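Local coordinates for protein ofchtiv-allosamidin (Ostrinia furnacalis, PDB 6JMB) that probably hydrolyses the beta-1,4 linkages of chitin as an insect group IV chitinase of glycosyl hydrolase family 18, and is held here with the inhibitor allosamidin, at residues E141-L146 against Q174-P179; S297-Q302 against D315-S320. All blocks are in the same frame, centred on the assembly; numbering follows the deposited sequence.

Contact 1 of 2, residues E141-L146 against Q174-P179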
ATOM      1  N   GLU A 141     -13.736 -18.129  -2.696  1.00 10.74           N
ATOM      2  CA  GLU A 141     -13.435 -19.363  -1.980  1.00 12.58           C
ATOM      3  C   GLU A 141     -11.983 -19.771  -2.182  1.00 11.07           C
ATOM      4  O   GLU A 141     -11.284 -20.111  -1.218  1.00 12.12           O
ATOM      5  CB  GLU A 141     -14.366 -20.491  -2.429  1.00 14.72           C
ATOM      6  CG  GLU A 141     -13.933 -21.844  -1.879  1.00 15.96           C
ATOM      7  CD  GLU A 141     -14.673 -23.017  -2.489  1.00 21.68           C
ATOM      8  OE1 GLU A 141     -15.677 -22.803  -3.200  1.00 22.66           O
ATOM      9  OE2 GLU A 141     -14.242 -24.165  -2.247  1.00 22.64           O
ATOM     10  N   GLN A 142     -11.513 -19.737  -3.433  1.00 11.55           N
ATOM     11  CA  GLN A 142     -10.190 -20.278  -3.721  1.00 11.06           C
ATOM     12  C   GLN A 142      -9.091 -19.455  -3.065  1.00 10.61           C
ATOM     13  O   GLN A 142      -8.051 -20.007  -2.693  1.00 11.36           O
ATOM     14  CB  GLN A 142      -9.968 -20.397  -5.230  1.00 12.98           C
ATOM     15  CG  GLN A 142     -11.020 -21.223  -5.969  1.00 16.28           C
ATOM     16  CD  GLN A 142     -11.266 -22.583  -5.343  1.00 19.42           C
ATOM     17  OE1 GLN A 142     -10.349 -23.225  -4.841  1.00 19.09           O
ATOM     18  NE2 GLN A 142     -12.517 -23.031  -5.381  1.00 26.26           N
ATOM     19  N   PHE A 143      -9.301 -18.143  -2.924  1.00 11.08           N
ATOM     20  CA  PHE A 143      -8.352 -17.310  -2.192  1.00 11.44           C
ATOM     21  C   PHE A 143      -8.190 -17.806  -0.760  1.00 10.91           C
ATOM     22  O   PHE A 143      -7.067 -17.965  -0.267  1.00 12.36           O
ATOM     23  CB  PHE A 143      -8.840 -15.861  -2.218  1.00 10.92           C
ATOM     24  CG  PHE A 143      -7.913 -14.877  -1.550  1.00 11.74           C
ATOM     25  CD1 PHE A 143      -6.594 -14.730  -1.960  1.00 11.96           C
ATOM     26  CD2 PHE A 143      -8.384 -14.066  -0.535  1.00 11.18           C
ATOM     27  CE1 PHE A 143      -5.757 -13.792  -1.349  1.00 12.74           C
ATOM     28  CE2 PHE A 143      -7.554 -13.137   0.084  1.00 11.78           C
ATOM     29  CZ  PHE A 143      -6.245 -12.998  -0.330  1.00 11.28           C
ATOM     30  N   SER A 144      -9.304 -18.084  -0.082  1.00 11.58           N
ATOM     31  CA  SER A 144      -9.217 -18.578   1.288  1.00 11.74           C
ATOM     32  C   SER A 144      -8.598 -19.969   1.354  1.00 11.56           C
ATOM     33  O   SER A 144      -7.829 -20.263   2.274  1.00 12.59           O
ATOM     34  CB  SER A 144     -10.593 -18.539   1.949  1.00 13.21           C
ATOM     35  OG  SER A 144     -10.944 -17.195   2.246  1.00 14.66           O
ATOM     36  N   THR A 145      -8.908 -20.838   0.384  1.00 11.14           N
ATOM     37  CA  THR A 145      -8.268 -22.150   0.353  1.00 11.44           C
ATOM     38  C   THR A 145      -6.764 -22.015   0.171  1.00 11.69           C
ATOM     39  O   THR A 145      -5.985 -22.700   0.843  1.00 12.48           O
ATOM     40  CB  THR A 145      -8.879 -23.002  -0.759  1.00 13.13           C
ATOM     41  OG1 THR A 145     -10.277 -23.161  -0.501  1.00 14.45           O
ATOM     42  CG2 THR A 145      -8.221 -24.379  -0.817  1.00 14.21           C
ATOM     43  N   LEU A 146      -6.341 -21.119  -0.721  1.00 10.88           N
ATOM     44  CA  LEU A 146      -4.917 -20.892  -0.941  1.00 12.28           C
ATOM     45  C   LEU A 146      -4.226 -20.457   0.346  1.00 11.38           C
ATOM     46  O   LEU A 146      -3.151 -20.963   0.689  1.00 11.64           O
ATOM     47  CB  LEU A 146      -4.739 -19.836  -2.029  1.00 11.95           C
ATOM     48  CG  LEU A 146      -3.302 -19.375  -2.287  1.00 13.33           C
ATOM     49  CD1 LEU A 146      -2.468 -20.513  -2.865  1.00 15.05           C
ATOM     50  CD2 LEU A 146      -3.297 -18.174  -3.224  1.00 15.44           C
ATOM     51  N   GLN A 174     -16.629  -7.932  -2.926  1.00 11.06           N
ATOM     52  CA  GLN A 174     -16.448  -8.611  -4.199  1.00 10.92           C
ATOM     53  C   GLN A 174     -15.376  -9.684  -4.147  1.00 11.50           C
ATOM     54  O   GLN A 174     -15.394 -10.589  -4.987  1.00 11.99           O
ATOM     55  CB  GLN A 174     -16.065  -7.610  -5.290  1.00 12.82           C
ATOM     56  CG  GLN A 174     -17.124  -6.567  -5.560  1.00 13.99           C
ATOM     57  CD  GLN A 174     -16.680  -5.574  -6.615  1.00 16.53           C
ATOM     58  OE1 GLN A 174     -16.391  -5.950  -7.753  1.00 19.27           O
ATOM     59  NE2 GLN A 174     -16.601  -4.304  -6.237  1.00 18.54           N
ATOM     60  N   SER A 175     -14.452  -9.618  -3.185  1.00 10.64           N
ATOM     61  CA  SER A 175     -13.238 -10.419  -3.251  1.00  9.93           C
ATOM     62  C   SER A 175     -13.025 -11.372  -2.085  1.00 10.60           C
ATOM     63  O   SER A 175     -12.326 -12.374  -2.264  1.00 10.93           O
ATOM     64  CB  SER A 175     -11.997  -9.515  -3.324  1.00 10.58           C
ATOM     65  OG  SER A 175     -11.962  -8.775  -4.536  1.00 11.67           O
ATOM     66  N   TYR A 176     -13.554 -11.083  -0.891  1.00 10.23           N
ATOM     67  CA  TYR A 176     -13.060 -11.739   0.312  1.00  9.90           C
ATOM     68  C   TYR A 176     -14.176 -12.235   1.208  1.00 10.42           C
ATOM     69  O   TYR A 176     -15.200 -11.571   1.388  1.00 11.67           O
ATOM     70  CB  TYR A 176     -12.214 -10.791   1.170  1.00 10.72           C
ATOM     71  CG  TYR A 176     -11.195  -9.991   0.400  1.00 10.21           C
ATOM     72  CD1 TYR A 176     -10.110 -10.613  -0.219  1.00 10.22           C
ATOM     73  CD2 TYR A 176     -11.313  -8.618   0.293  1.00  9.63           C
ATOM     74  CE1 TYR A 176      -9.171  -9.872  -0.927  1.00 10.90           C
ATOM     75  CE2 TYR A 176     -10.384  -7.867  -0.410  1.00  9.80           C
ATOM     76  CZ  TYR A 176      -9.321  -8.497  -1.020  1.00  9.78           C
ATOM     77  OH  TYR A 176      -8.407  -7.747  -1.716  1.00 11.04           O
ATOM     78  N   ASP A 177     -13.937 -13.387   1.811  1.00 10.90           N
ATOM     79  CA  ASP A 177     -14.635 -13.781   3.020  1.00 11.04           C
ATOM     80  C   ASP A 177     -13.726 -13.407   4.186  1.00 11.08           C
ATOM     81  O   ASP A 177     -12.693 -14.049   4.403  1.00 11.90           O
ATOM     82  CB  ASP A 177     -14.929 -15.273   3.012  1.00 12.57           C
ATOM     83  CG  ASP A 177     -15.581 -15.716   4.283  1.00 13.74           C
ATOM     84  OD1 ASP A 177     -16.798 -15.494   4.408  1.00 13.90           O
ATOM     85  OD2 ASP A 177     -14.867 -16.229   5.164  1.00 13.67           O
ATOM     86  N   VAL A 178     -14.092 -12.343   4.910  1.00 12.64           N
ATOM     87  CA  VAL A 178     -13.163 -11.752   5.881  1.00 11.46           C
ATOM     88  C   VAL A 178     -12.736 -12.716   6.979  1.00 11.59           C
ATOM     89  O   VAL A 178     -11.527 -12.807   7.254  1.00 12.44           O
ATOM     90  CB  VAL A 178     -13.710 -10.408   6.404  1.00 11.29           C
ATOM     91  CG1 VAL A 178     -12.813  -9.852   7.506  1.00 12.89           C
ATOM     92  CG2 VAL A 178     -13.845  -9.401   5.263  1.00 12.69           C
ATOM     93  N   PRO A 179     -13.634 -13.454   7.639  1.00 11.79           N
ATOM     94  CA  PRO A 179     -13.168 -14.347   8.712  1.00 12.85           C
ATOM     95  C   PRO A 179     -12.196 -15.413   8.242  1.00 12.41           C
ATOM     96  O   PRO A 179     -11.233 -15.718   8.959  1.00 14.69           O
ATOM     97  CB  PRO A 179     -14.469 -14.941   9.273  1.00 14.36           C
ATOM     98  CG  PRO A 179     -15.529 -13.939   8.901  1.00 14.04           C
ATOM     99  CD  PRO A 179     -15.106 -13.407   7.565  1.00 12.98           C
TER
HETATM  100  O   HOH W   1     -11.789 -14.985   0.721  1.00 11.31           O
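Phe143 lays the outer corner of its ring against one edge of Tyr176, CE2 coming to 3.6 Å from CD1 of the tyrosine and 3.8 Å from its CE1. The ring planes are oblique, 51° apart. With CG anti to the backbone N (chi1 -177°), the Phe143 ring reaches off helix 138-154 toward the loop at Tyr176. The tyrosine ring is backed on one face by CB of Ser175, 3.5 Å above its plane, and its OH hydrogen-bonds with Ser166 N.

One residue further along each segment, at Ser144 and Asp177, the contact becomes polar. A single water lies in the plane of the Phe143 ring, at its edge, and joins the segments: it accepts from Asp177 N at 2.9 Å and pairs with Ser144 OG at 2.8 Å. Ser144 OG also hydrogen-bonds with Ser180 OG, which hydrogen-bonds with OD2 of Asp177, the N-cap residue of helix 178-184. In the TIM barrel of family 18, helix 138-154 is thus tied through water and hydroxyls to the start of helix 178-184, after strand 160-165, while carbon-to-carbon contact closes the side facing that strand, leaving a buried interface whose direct touch is apolar and polar link indirect.

Contact 2 of 2, residues S297-Q302 against D315-S320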
ATOM      1  N   SER A 297       6.296  28.962  -4.861  1.00 18.38           N
ATOM      2  CA  SER A 297       5.417  29.606  -3.886  1.00 17.41           C
ATOM      3  C   SER A 297       3.995  29.843  -4.388  1.00 17.77           C
ATOM      4  O   SER A 297       3.119  30.141  -3.571  1.00 18.75           O
ATOM      5  CB  SER A 297       6.020  30.931  -3.404  1.00 20.79           C
ATOM      6  OG  SER A 297       6.085  31.874  -4.460  1.00 28.51           O
ATOM      7  N   SER A 298       3.743  29.713  -5.695  1.00 18.20           N
ATOM      8  CA  SER A 298       2.424  30.035  -6.233  1.00 18.52           C
ATOM      9  C   SER A 298       1.365  28.990  -5.900  1.00 16.26           C
ATOM     10  O   SER A 298       0.173  29.287  -6.015  1.00 17.02           O
ATOM     11  CB  SER A 298       2.488  30.251  -7.745  1.00 19.66           C
ATOM     12  OG  SER A 298       3.297  31.368  -8.061  1.00 30.40           O
ATOM     13  N   TRP A 299       1.766  27.780  -5.511  1.00 14.35           N
ATOM     14  CA  TRP A 299       0.795  26.776  -5.103  1.00 14.11           C
ATOM     15  C   TRP A 299       0.007  27.264  -3.896  1.00 14.59           C
ATOM     16  O   TRP A 299       0.545  27.941  -3.017  1.00 17.05           O
ATOM     17  CB  TRP A 299       1.510  25.474  -4.718  1.00 13.99           C
ATOM     18  CG  TRP A 299       2.057  24.700  -5.878  1.00 12.99           C
ATOM     19  CD1 TRP A 299       3.294  24.833  -6.440  1.00 13.90           C
ATOM     20  CD2 TRP A 299       1.395  23.652  -6.600  1.00 12.01           C
ATOM     21  NE1 TRP A 299       3.442  23.936  -7.474  1.00 14.26           N
ATOM     22  CE2 TRP A 299       2.288  23.204  -7.594  1.00 12.18           C
ATOM     23  CE3 TRP A 299       0.131  23.059  -6.510  1.00 11.68           C
ATOM     24  CZ2 TRP A 299       1.964  22.185  -8.484  1.00 12.14           C
ATOM     25  CZ3 TRP A 299      -0.185  22.039  -7.394  1.00 11.17           C
ATOM     26  CH2 TRP A 299       0.725  21.616  -8.370  1.00 11.50           C
ATOM     27  N   THR A 300      -1.273  26.919  -3.853  1.00 14.27           N
ATOM     28  CA  THR A 300      -2.103  27.129  -2.676  1.00 14.06           C
ATOM     29  C   THR A 300      -2.306  25.776  -2.021  1.00 13.81           C
ATOM     30  O   THR A 300      -2.785  24.839  -2.672  1.00 14.71           O
ATOM     31  CB  THR A 300      -3.459  27.720  -3.059  1.00 15.12           C
ATOM     32  OG1 THR A 300      -3.265  28.990  -3.692  1.00 18.74           O
ATOM     33  CG2 THR A 300      -4.321  27.909  -1.817  1.00 16.79           C
ATOM     34  N   VAL A 301      -1.927  25.665  -0.752  1.00 13.74           N
ATOM     35  CA  VAL A 301      -2.134  24.452   0.030  1.00 12.89           C
ATOM     36  C   VAL A 301      -3.252  24.724   1.021  1.00 15.76           C
ATOM     37  O   VAL A 301      -3.221  25.729   1.744  1.00 16.24           O
ATOM     38  CB  VAL A 301      -0.853  24.010   0.754  1.00 13.19           C
ATOM     39  CG1 VAL A 301      -1.113  22.732   1.551  1.00 15.39           C
ATOM     40  CG2 VAL A 301       0.270  23.802  -0.249  1.00 16.53           C
ATOM     41  N   GLN A 302      -4.246  23.845   1.044  1.00 13.66           N
ATOM     42  CA  GLN A 302      -5.356  23.964   1.972  1.00 13.17           C
ATOM     43  C   GLN A 302      -5.555  22.643   2.699  1.00 13.57           C
ATOM     44  O   GLN A 302      -5.142  21.579   2.233  1.00 15.00           O
ATOM     45  CB  GLN A 302      -6.650  24.401   1.260  1.00 17.51           C
ATOM     46  CG  GLN A 302      -6.657  25.891   0.889  1.00 19.91           C
ATOM     47  CD  GLN A 302      -7.863  26.301   0.071  1.00 27.36           C
ATOM     48  OE1 GLN A 302      -8.524  25.469  -0.555  1.00 34.21           O
ATOM     49  NE2 GLN A 302      -8.153  27.595   0.064  1.00 22.76           N
ATOM     50  N   ASP A 315      -3.413  26.858 -10.804  1.00 12.63           N
ATOM     51  CA  ASP A 315      -4.073  26.888 -12.104  1.00 14.02           C
ATOM     52  C   ASP A 315      -4.791  25.564 -12.358  1.00 11.99           C
ATOM     53  O   ASP A 315      -5.655  25.182 -11.564  1.00 13.20           O
ATOM     54  CB  ASP A 315      -3.084  27.249 -13.215  1.00 13.86           C
ATOM     55  CG  ASP A 315      -2.515  28.638 -13.056  1.00 22.26           C
ATOM     56  OD1 ASP A 315      -3.245  29.522 -12.570  1.00 22.83           O
ATOM     57  OD2 ASP A 315      -1.335  28.843 -13.421  1.00 28.11           O
ATOM     58  N   TYR A 316      -4.443  24.847 -13.429  1.00 10.75           N
ATOM     59  CA  TYR A 316      -5.154  23.608 -13.735  1.00 12.12           C
ATOM     60  C   TYR A 316      -4.793  22.454 -12.801  1.00 11.28           C
ATOM     61  O   TYR A 316      -5.529  21.463 -12.754  1.00 13.02           O
ATOM     62  CB  TYR A 316      -4.942  23.215 -15.200  1.00 13.35           C
ATOM     63  CG  TYR A 316      -5.869  23.955 -16.135  1.00 12.35           C
ATOM     64  CD1 TYR A 316      -7.161  23.507 -16.342  1.00 13.21           C
ATOM     65  CD2 TYR A 316      -5.459  25.108 -16.793  1.00 12.53           C
ATOM     66  CE1 TYR A 316      -8.027  24.171 -17.178  1.00 13.60           C
ATOM     67  CE2 TYR A 316      -6.324  25.788 -17.638  1.00 14.07           C
ATOM     68  CZ  TYR A 316      -7.607  25.305 -17.826  1.00 15.04           C
ATOM     69  OH  TYR A 316      -8.488  25.958 -18.659  1.00 16.93           O
ATOM     70  N   ASN A 317      -3.691  22.546 -12.060  1.00 11.03           N
ATOM     71  CA  ASN A 317      -3.242  21.427 -11.237  1.00 10.91           C
ATOM     72  C   ASN A 317      -4.025  21.362  -9.937  1.00 11.25           C
ATOM     73  O   ASN A 317      -4.188  22.376  -9.252  1.00 13.42           O
ATOM     74  CB  ASN A 317      -1.776  21.607 -10.865  1.00 13.41           C
ATOM     75  CG  ASN A 317      -0.882  21.615 -12.052  1.00 14.96           C
ATOM     76  OD1 ASN A 317      -0.660  20.582 -12.677  1.00 17.73           O
ATOM     77  ND2 ASN A 317      -0.355  22.790 -12.384  1.00 17.91           N
ATOM     78  N   TRP A 318      -4.469  20.160  -9.576  1.00  9.79           N
ATOM     79  CA  TRP A 318      -5.043  19.901  -8.265  1.00 10.53           C
ATOM     80  C   TRP A 318      -4.451  18.587  -7.777  1.00 10.30           C
ATOM     81  O   TRP A 318      -4.483  17.586  -8.497  1.00 10.65           O
ATOM     82  CB  TRP A 318      -6.566  19.815  -8.367  1.00 10.40           C
ATOM     83  CG  TRP A 318      -7.292  19.827  -7.066  1.00  9.71           C
ATOM     84  CD1 TRP A 318      -7.928  20.900  -6.486  1.00 11.25           C
ATOM     85  CD2 TRP A 318      -7.524  18.710  -6.197  1.00  9.98           C
ATOM     86  NE1 TRP A 318      -8.517  20.517  -5.308  1.00 10.85           N
ATOM     87  CE2 TRP A 318      -8.285  19.180  -5.106  1.00 10.44           C
ATOM     88  CE3 TRP A 318      -7.149  17.361  -6.231  1.00  9.51           C
ATOM     89  CZ2 TRP A 318      -8.677  18.350  -4.054  1.00 11.36           C
ATOM     90  CZ3 TRP A 318      -7.545  16.532  -5.187  1.00  9.88           C
ATOM     91  CH2 TRP A 318      -8.301  17.033  -4.113  1.00 10.20           C
ATOM     92  N   VAL A 319      -3.891  18.591  -6.571  1.00 10.02           N
ATOM     93  CA  VAL A 319      -3.130  17.458  -6.055  1.00  9.16           C
ATOM     94  C   VAL A 319      -3.635  17.111  -4.660  1.00  9.97           C
ATOM     95  O   VAL A 319      -3.687  17.976  -3.780  1.00 10.19           O
ATOM     96  CB  VAL A 319      -1.624  17.780  -6.009  1.00  9.50           C
ATOM     97  CG1 VAL A 319      -0.838  16.620  -5.393  1.00 10.77           C
ATOM     98  CG2 VAL A 319      -1.097  18.095  -7.395  1.00 10.34           C
ATOM     99  N   SER A 320      -4.000  15.848  -4.461  1.00  9.24           N
ATOM    100  CA  SER A 320      -4.248  15.307  -3.132  1.00  9.61           C
ATOM    101  C   SER A 320      -2.969  14.638  -2.646  1.00  9.68           C
ATOM    102  O   SER A 320      -2.329  13.902  -3.402  1.00 10.61           O
ATOM    103  CB  SER A 320      -5.357  14.262  -3.215  1.00 10.72           C
ATOM    104  OG  SER A 320      -5.296  13.373  -2.120  1.00  9.92           O
TER
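Trp299 meets the strand 317-320 with the far end of its indole, the six-membered ring. CH2 comes to 3.5 Å from CB of Asn317 and CZ3 to 3.8 Å from the same carbon, so the aliphatic root of the asparagine takes the weight. The amide carbon lies a little further off, CG of Asn317 at 4.0 Å from CH2, with the amide plane turned 38° from the indole. Two residues along, Val319 offers CG2 to CZ3 of Trp299 at 4.0 Å. Asn317 and Val319 both direct CB toward segment 297-302, whereas Trp318 between them turns to the other side of the strand; the two inward side chains each run across the indole at about a right angle.

What sets these groups in place lies a step out. CG of Trp299 is anti to its carbonyl carbon (chi1 -73°), which swings the indole over toward 317-320 although the backbones stay well apart, 8.5 Å between Trp299 CA and Asp315 CA. The Asn317 amide is held by a hydrogen bond from ND2 to O of Leu314. Phe289 meets the indole edge-to-face, and Leu273 touches both Trp299 and Asn317. Replacing Trp299 with an alanine would probably leave CB of Asn317 and CG2 of Val319 without their apolar cover and open a gap beside Phe289.

The strand 309-314 lies between the two segments, pairing antiparallel with 300-304 and with 317-320, and 317-320 pairs in turn with 243-256. Lying between barrel strands 243-256 and 341-345, this layer is consistent with the alpha+beta insertion of many family 18 chitinases. The indole reaches past the middle strand, touching its Leu314, and fills the space between the layer and Ile292 and Leu293 of helix 286-295.

In the fold
The two contacts sit on opposite sides of the chain's centre, their centres 41 Å apart, and share no helix or strand. Contact 1 belongs to the TIM barrel of the family 18 fold, where helix 138-154 meets the segment leading into helix 178-184; three of its four touching residues are buried. Contact 2 lies further out, in what is probably the alpha+beta insertion between the last two barrel strands, and is only partly buried. Both rest on aromatic side chains, yet they differ in chemistry: 141-146 with 174-179 combines a ring pair with a water bridge, whereas 297-302 with 315-320 relies on one indole against mainly aliphatic carbons. Neither lines the allosamidin pocket.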